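Local coordinates for protein agmatinase (PDB 1WOH) that probably hydrolyses agmatine to putrescine and urea, as a manganese-dependent member of the arginase (ureohydrolase) family, at residues K72-G77 and T296-F301. Residues are numbered along the deposited sequence; the frame is centred on the assembly and turned at random.
Sequences KTRLQG and TLCEVF
The guanidinium of Arg74 meets helix 284-302 in two ways: Cys298 CB lies over one face, offset toward the rim, while Glu299 OE2 sits at the edge, in plane. The edge of the Phe301 ring carries Leu297 O in its plane, from the preceding turn of the same helix. The closest point over the guanidinium face is Arg74 NE to Cys298 CB, 3.7 Å. At the edge, Arg74 NH1 and Glu299 OE2 form a salt bridge of 3.1 Å, but the N-H is bent to 124° at its hydrogen, a weak hydrogen bond in which the charge pairing probably matters more than direction. The two planes stand 82° apart, so the carboxylate reaches the guanidinium with OE2 alone and not as a flat two-oxygen fork. Glu299 starts out away from the strand, and its chain, bent at chi2 (-65°), carries CD back to Arg74.

Leu75 CD2 comes at the Phe301 ring obliquely and lies 3.9 Å from Phe301 CB. The other branch of the leucine fork, CD1, touches Cys298 SG at 3.7 Å. The sulfur also touches Arg74 CB, so that neighbouring residues of the strand end bear on it. Phe66 of strand 66-67 also touches Cys298. Beside this apolar patch one water accepts from Leu75 N (3.1 Å) and donates to Cys298 O (3.0 Å), joining two backbone groups that do not meet directly. Leu184 of the second subunit packs on Arg74.

As an example of a small hairpin docked on a helix, strand 73-74, paired antiparallel with 66-67, rests on the C-terminal helix of the arginase-type alpha/beta fold. Leu297 and Phe301 of that helix also touch Val31 of the central parallel sheet, away from the manganese site.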
loop_
_atom_site.group_PDB
_atom_site.type_symbol
_atom_site.label_atom_id
_atom_site.label_comp_id
_atom_site.label_asym_id
_atom_site.label_seq_id
_atom_site.Cartn_x
_atom_site.Cartn_y
_atom_site.Cartn_z
ATOM N N LYS A 72 18.295 -5.066 35.638
ATOM C CA LYS A 72 17.345 -4.383 36.508
ATOM C C LYS A 72 15.965 -4.457 35.870
ATOM O O LYS A 72 15.846 -4.470 34.642
ATOM C CB LYS A 72 17.759 -2.922 36.690
ATOM C CG LYS A 72 19.153 -2.750 37.277
ATOM C CD LYS A 72 19.582 -1.287 37.329
ATOM C CE LYS A 72 18.707 -0.459 38.262
ATOM N NZ LYS A 72 17.319 -0.282 37.748
ATOM N N THR A 73 14.930 -4.502 36.703
ATOM C CA THR A 73 13.559 -4.582 36.214
ATOM C C THR A 73 12.746 -3.336 36.540
ATOM O O THR A 73 12.848 -2.781 37.634
ATOM C CB THR A 73 12.842 -5.807 36.802
ATOM O OG1 THR A 73 13.546 -6.993 36.410
ATOM C CG2 THR A 73 11.398 -5.887 36.298
ATOM N N ARG A 74 11.940 -2.896 35.578
ATOM C CA ARG A 74 11.100 -1.719 35.776
ATOM C C ARG A 74 9.637 -2.107 35.621
ATOM O O ARG A 74 9.307 -3.026 34.875
ATOM C CB ARG A 74 11.487 -0.614 34.789
ATOM C CG ARG A 74 12.801 0.079 35.153
ATOM C CD ARG A 74 13.095 1.264 34.259
ATOM N NE ARG A 74 13.312 0.865 32.875
ATOM C CZ ARG A 74 13.592 1.713 31.889
ATOM N NH1 ARG A 74 13.691 3.013 32.138
ATOM N NH2 ARG A 74 13.776 1.258 30.656
ATOM N N LEU A 75 8.772 -1.401 36.343
ATOM C CA LEU A 75 7.335 -1.654 36.355
ATOM C C LEU A 75 6.978 -2.980 37.018
ATOM O O LEU A 75 5.908 -3.540 36.785
ATOM C CB LEU A 75 6.750 -1.598 34.938
ATOM C CG LEU A 75 6.762 -0.203 34.308
ATOM C CD1 LEU A 75 6.117 -0.268 32.926
ATOM C CD2 LEU A 75 6.010 0.785 35.196
ATOM N N GLN A 76 7.874 -3.483 37.860
ATOM C CA GLN A 76 7.603 -4.734 38.553
ATOM C C GLN A 76 6.484 -4.501 39.567
ATOM O O GLN A 76 6.575 -3.612 40.414
ATOM C CB GLN A 76 8.861 -5.231 39.273
ATOM C CG GLN A 76 8.624 -6.460 40.136
ATOM C CD GLN A 76 8.191 -7.673 39.332
ATOM O OE1 GLN A 76 7.679 -8.646 39.886
ATOM N NE2 GLN A 76 8.405 -7.626 38.022
ATOM N N GLY A 77 5.420 -5.290 39.467
ATOM C CA GLY A 77 4.310 -5.141 40.390
ATOM C C GLY A 77 3.370 -3.990 40.076
ATOM O O GLY A 77 2.407 -3.753 40.805
ATOM N N THR A 296 7.923 5.563 28.885
ATOM C CA THR A 296 7.661 6.734 29.710
ATOM C C THR A 296 7.133 6.292 31.072
ATOM O O THR A 296 7.543 6.823 32.106
ATOM C CB THR A 296 6.652 7.686 29.037
ATOM O OG1 THR A 296 7.227 8.198 27.826
ATOM C CG2 THR A 296 6.325 8.857 29.959
ATOM N N LEU A 297 6.233 5.316 31.080
ATOM C CA LEU A 297 5.693 4.817 32.339
ATOM C C LEU A 297 6.799 4.191 33.195
ATOM O O LEU A 297 6.758 4.274 34.426
ATOM C CB LEU A 297 4.584 3.800 32.075
ATOM C CG LEU A 297 3.305 4.384 31.460
ATOM C CD1 LEU A 297 2.370 3.261 31.042
ATOM C CD2 LEU A 297 2.624 5.303 32.463
ATOM N N CYS A 298 7.781 3.564 32.554
ATOM C CA CYS A 298 8.890 2.969 33.304
ATOM C C CYS A 298 9.576 4.087 34.065
ATOM O O CYS A 298 9.876 3.957 35.252
ATOM C CB CYS A 298 9.919 2.329 32.373
ATOM S SG CYS A 298 9.476 0.737 31.706
ATOM N N GLU A 299 9.832 5.185 33.358
ATOM C CA GLU A 299 10.485 6.340 33.948
ATOM C C GLU A 299 9.614 6.930 35.047
ATOM O O GLU A 299 10.103 7.247 36.128
ATOM C CB GLU A 299 10.756 7.403 32.877
ATOM C CG GLU A 299 11.739 6.990 31.779
ATOM C CD GLU A 299 13.146 6.739 32.299
ATOM O OE1 GLU A 299 13.487 7.270 33.376
ATOM O OE2 GLU A 299 13.919 6.023 31.622
ATOM N N VAL A 300 8.318 7.077 34.778
ATOM C CA VAL A 300 7.416 7.640 35.780
ATOM C C VAL A 300 7.458 6.848 37.090
ATOM O O VAL A 300 7.720 7.409 38.153
ATOM C CB VAL A 300 5.956 7.683 35.263
ATOM C CG1 VAL A 300 4.998 8.001 36.405
ATOM C CG2 VAL A 300 5.827 8.744 34.176
ATOM N N PHE A 301 7.226 5.543 37.017
ATOM C CA PHE A 301 7.216 4.747 38.235
ATOM C C PHE A 301 8.577 4.504 38.878
ATOM O O PHE A 301 8.655 3.929 39.960
ATOM C CB PHE A 301 6.478 3.430 37.999
ATOM C CG PHE A 301 4.988 3.591 37.941
ATOM C CD1 PHE A 301 4.366 4.015 36.773
ATOM C CD2 PHE A 301 4.210 3.393 39.078
ATOM C CE1 PHE A 301 2.993 4.243 36.736
ATOM C CE2 PHE A 301 2.835 3.617 39.056
ATOM C CZ PHE A 301 2.223 4.046 37.881
HETATM O O HOH W 1 9.765 1.511 36.984
#